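Local coordinates for flagellar hook-associated protein 2 (Bdellovibrio bacteriovorus, PDB 6KTY), which probably caps the growing tip of the bacterial flagellar filament, helping flagellin subunits to polymerise there and keeping them from leaking out unassembled, at residues S13-P16 against N17-D20; T83-G86 against V87-Q90. One frame throughout, in Å; residues are numbered along the deposited sequence.

Contact 1 (S13-P16 against N17-D20)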
loop_
_atom_site.group_PDB
_atom_site.type_symbol
_atom_site.label_atom_id
_atom_site.label_comp_id
_atom_site.label_asym_id
_atom_site.label_seq_id
_atom_site.Cartn_x
_atom_site.Cartn_y
_atom_site.Cartn_z
ATOM N N SER A 13 -11.314 6.384 12.119
ATOM C CA SER A 13 -10.356 5.419 11.594
ATOM C C SER A 13 -9.172 6.174 11.002
ATOM O O SER A 13 -9.366 7.179 10.316
ATOM C CB SER A 13 -11.013 4.544 10.517
ATOM O OG SER A 13 -10.048 3.729 9.854
ATOM N N GLY A 14 -7.951 5.706 11.295
ATOM C CA GLY A 14 -6.749 6.228 10.665
ATOM C C GLY A 14 -6.787 6.088 9.142
ATOM O O GLY A 14 -6.171 6.875 8.444
ATOM N N ASP A 15 -7.497 5.081 8.634
ATOM C CA ASP A 15 -7.716 4.951 7.187
ATOM C C ASP A 15 -9.084 4.386 6.866
ATOM O O ASP A 15 -9.274 3.168 6.856
ATOM C CB ASP A 15 -6.633 4.102 6.524
ATOM C CG ASP A 15 -6.619 4.269 5.002
ATOM O OD1 ASP A 15 -7.685 4.604 4.416
ATOM O OD2 ASP A 15 -5.530 4.098 4.411
ATOM N N PRO A 16 -10.039 5.277 6.558
ATOM C CA PRO A 16 -11.410 4.829 6.249
ATOM C C PRO A 16 -11.510 3.949 5.008
ATOM O O PRO A 16 -12.519 3.276 4.826
ATOM C CB PRO A 16 -12.192 6.148 6.040
ATOM C CG PRO A 16 -11.343 7.230 6.594
ATOM C CD PRO A 16 -9.910 6.749 6.550
ATOM N N ASN A 17 -10.479 3.941 4.162
ATOM C CA ASN A 17 -10.480 3.104 2.955
ATOM C C ASN A 17 -9.897 1.712 3.218
ATOM O O ASN A 17 -9.753 0.902 2.293
ATOM C CB ASN A 17 -9.692 3.790 1.851
ATOM C CG ASN A 17 -10.321 5.124 1.437
ATOM O OD1 ASN A 17 -9.668 6.144 1.471
ATOM N ND2 ASN A 17 -11.590 5.104 1.084
ATOM N N ILE A 18 -9.556 1.443 4.474
ATOM C CA ILE A 18 -9.232 0.078 4.904
ATOM C C ILE A 18 -10.260 -0.418 5.899
ATOM O O ILE A 18 -10.835 -1.514 5.731
ATOM C CB ILE A 18 -7.776 -0.075 5.455
ATOM C CG1 ILE A 18 -6.769 0.261 4.354
ATOM C CG2 ILE A 18 -7.555 -1.526 5.972
ATOM C CD1 ILE A 18 -5.285 0.274 4.798
ATOM N N VAL A 19 -10.515 0.378 6.937
ATOM C CA VAL A 19 -11.536 0.042 7.912
ATOM C C VAL A 19 -12.294 1.313 8.259
ATOM O O VAL A 19 -11.678 2.328 8.528
ATOM C CB VAL A 19 -10.915 -0.533 9.199
ATOM C CG1 VAL A 19 -12.045 -0.944 10.151
ATOM C CG2 VAL A 19 -10.038 -1.723 8.898
ATOM N N ASP A 20 -13.625 1.276 8.223
ATOM C CA ASP A 20 -14.413 2.399 8.718
ATOM C C ASP A 20 -15.474 1.822 9.643
ATOM O O ASP A 20 -15.525 0.598 9.863
ATOM C CB ASP A 20 -15.065 3.196 7.572
ATOM C CG ASP A 20 -15.310 4.660 7.929
ATOM O OD1 ASP A 20 -15.182 5.047 9.106
ATOM O OD2 ASP A 20 -15.632 5.440 7.030
#
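The carbonyl of Asp15 receives two backbone N-H groups from the residues that follow it round the turn. Ile18 N approaches Asp15 O at 3.0 Å from above the carbonyl plane, with a C=O...N angle of 127°, closing a type I beta turn over Asp15-Ile18. Val19 N, a second donor four residues on, reaches Asp15 O at 3.1 Å and almost straight on, at 165°, so the two donors meet the oxygen from different directions.

Two side chains add hydrogen bonds around this turn. Asp15 OD1 accepts from Asn17 N at 2.9 Å, an Asx turn, on its anti side and somewhat out of the carboxylate plane; CG lies anti to the backbone N (chi1 -164°), which sets the carboxylate beside its own carbonyl carbon, with OD1 near Asn17 N. Ser13 OG gives its hydrogen to Val19 O, at a short 2.5 Å, and accepts from Asp15 N at 3.1 Å, an ST turn.

Between subunits, Asn17 ND2 bonds to Gly14 O of the third subunit, and Gly14 O of this chain takes the same bond from Asn17 of the second subunit, so the turn forms part of a repeated interface.

Other contacts are fewer. The Asp15 and Asn17 side chains cross at about a right angle, their flat ends steeply inclined. Pro16 CA directs a C-H at Val19 O (3.4 Å), while Pro16 CB lies 3.6 Å from Asp20 OD2.

The loop links strand 12-13, beside 189-192 in the five-stranded sheet, to strand 19-21, which pairs with 178-180; Ile18 and Val19 pack on Val37 of strand 32-39.

Contact 2 (T83-G86 against V87-Q90); sequences TLDG and VMKQ
Lys89 NZ forms a salt bridge with Asp85 OD1, one helical turn back; the modelled separation of 2.5 Å is very short for such a pair, and its exact value is doubtful. The lysine runs extended from CG and bends only at its last torsion (chi4 49°), which turns the ammonium toward the carboxylate. The other oxygen, Asp85 OD2, has a weak, long ion pair with Lys54 and lies 4.0 Å from Met88 CE.

Backbone donors are satisfied in the i to i+4 pattern of an alpha-helix. Val87 N bonds to Thr83 O at 2.9 Å, Met88 N to Leu84 O at 3.0 Å, Lys89 N to Asp85 O and Gln90 N to Gly86 O.

In the first turn, Gly86 N has a side-chain acceptor: Thr83 OG1, 2.9 Å away at an N-H...O angle of 158°, makes Thr83 the N-cap. The same hydroxyl is hydrogen-bonded to Asn81 OD1. Asp85 shares a backbone hydrogen bond with Lys54, and Gln90 OE1 accepts from Asn78 N.

Leu84, Val87 and Met88 pack helix 84-94 on strands 98-104 and 113-119, against Val102, Phe113 and Leu115.

Chemically, the helix start is thus held by a hydroxyl cap, and negative Asp85 near this N-terminus is probably favoured by the helix dipole as well as by Lys89.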
loop_
_atom_site.group_PDB
_atom_site.type_symbol
_atom_site.label_atom_id
_atom_site.label_comp_id
_atom_site.label_asym_id
_atom_site.label_seq_id
_atom_site.Cartn_x
_atom_site.Cartn_y
_atom_site.Cartn_z
ATOM N N THR A 83 -27.422 -20.492 -23.739
ATOM C CA THR A 83 -26.274 -19.632 -23.977
ATOM C C THR A 83 -25.717 -19.254 -22.595
ATOM O O THR A 83 -26.409 -19.404 -21.589
ATOM C CB THR A 83 -26.668 -18.359 -24.724
ATOM O OG1 THR A 83 -27.593 -17.624 -23.917
ATOM C CG2 THR A 83 -27.341 -18.687 -26.102
ATOM N N LEU A 84 -24.487 -18.744 -22.527
ATOM C CA LEU A 84 -23.934 -18.346 -21.235
ATOM C C LEU A 84 -24.867 -17.346 -20.591
ATOM O O LEU A 84 -25.112 -17.415 -19.401
ATOM C CB LEU A 84 -22.570 -17.718 -21.370
ATOM C CG LEU A 84 -21.354 -18.642 -21.616
ATOM C CD1 LEU A 84 -20.125 -17.787 -21.283
ATOM C CD2 LEU A 84 -21.408 -19.941 -20.821
ATOM N N ASP A 85 -25.396 -16.436 -21.394
ATOM C CA ASP A 85 -26.371 -15.487 -20.900
ATOM C C ASP A 85 -27.650 -16.145 -20.365
ATOM O O ASP A 85 -28.140 -15.735 -19.319
ATOM C CB ASP A 85 -26.698 -14.443 -21.946
ATOM C CG ASP A 85 -26.512 -13.065 -21.394
ATOM O OD1 ASP A 85 -27.545 -12.403 -21.091
ATOM O OD2 ASP A 85 -25.311 -12.735 -21.143
ATOM N N GLY A 86 -28.187 -17.138 -21.082
ATOM C CA GLY A 86 -29.399 -17.855 -20.605
ATOM C C GLY A 86 -29.173 -18.601 -19.295
ATOM O O GLY A 86 -30.014 -18.603 -18.413
ATOM N N VAL A 87 -28.013 -19.228 -19.178
ATOM C CA VAL A 87 -27.664 -19.981 -18.014
ATOM C C VAL A 87 -27.486 -19.068 -16.806
ATOM O O VAL A 87 -27.957 -19.343 -15.697
ATOM C CB VAL A 87 -26.377 -20.752 -18.240
ATOM C CG1 VAL A 87 -25.912 -21.353 -16.912
ATOM C CG2 VAL A 87 -26.602 -21.865 -19.335
ATOM N N MET A 88 -26.775 -17.968 -17.020
ATOM C CA MET A 88 -26.682 -16.952 -15.995
ATOM C C MET A 88 -28.086 -16.555 -15.541
ATOM O O MET A 88 -28.348 -16.526 -14.335
ATOM C CB MET A 88 -25.928 -15.746 -16.539
ATOM C CG MET A 88 -25.658 -14.737 -15.485
ATOM S SD MET A 88 -26.325 -13.181 -15.993
ATOM C CE MET A 88 -25.130 -12.760 -17.177
ATOM N N LYS A 89 -28.994 -16.233 -16.472
ATOM C CA LYS A 89 -30.323 -15.760 -16.053
ATOM C C LYS A 89 -31.104 -16.857 -15.279
ATOM O O LYS A 89 -31.792 -16.540 -14.344
ATOM C CB LYS A 89 -31.158 -15.199 -17.237
ATOM C CG LYS A 89 -30.584 -13.844 -17.749
ATOM C CD LYS A 89 -31.263 -13.375 -19.012
ATOM C CE LYS A 89 -30.831 -11.960 -19.464
ATOM N NZ LYS A 89 -29.330 -11.715 -19.516
ATOM N N GLN A 90 -30.969 -18.126 -15.680
ATOM C CA GLN A 90 -31.673 -19.264 -15.032
ATOM C C GLN A 90 -31.095 -19.563 -13.635
ATOM O O GLN A 90 -31.826 -19.879 -12.706
ATOM C CB GLN A 90 -31.587 -20.537 -15.905
ATOM C CG GLN A 90 -32.347 -20.449 -17.245
ATOM C CD GLN A 90 -32.295 -21.740 -18.114
ATOM O OE1 GLN A 90 -32.918 -22.764 -17.779
ATOM N NE2 GLN A 90 -31.621 -21.659 -19.277
#

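Contact 1 closes before contact 2 opens along the chain, and they lie on opposite sides of its centre, with centres 38 Å apart and nearest atoms about 28 Å apart, without touching. They share no sheet. Residues 13-20 join strand 12-13 of the five-stranded sheet to strand 19-21 of the three-stranded one, whereas residues 83-90 belong to helix 84-94, packed on strands 98-104 and 113-119 of the four-stranded sheet. Their surroundings differ too: other subunits reach contact 1, but none in the assembly touches contact 2. The first therefore lies at an interface between subunits in the crystal assembly, the second in packing internal to one subunit of this FliD fragment.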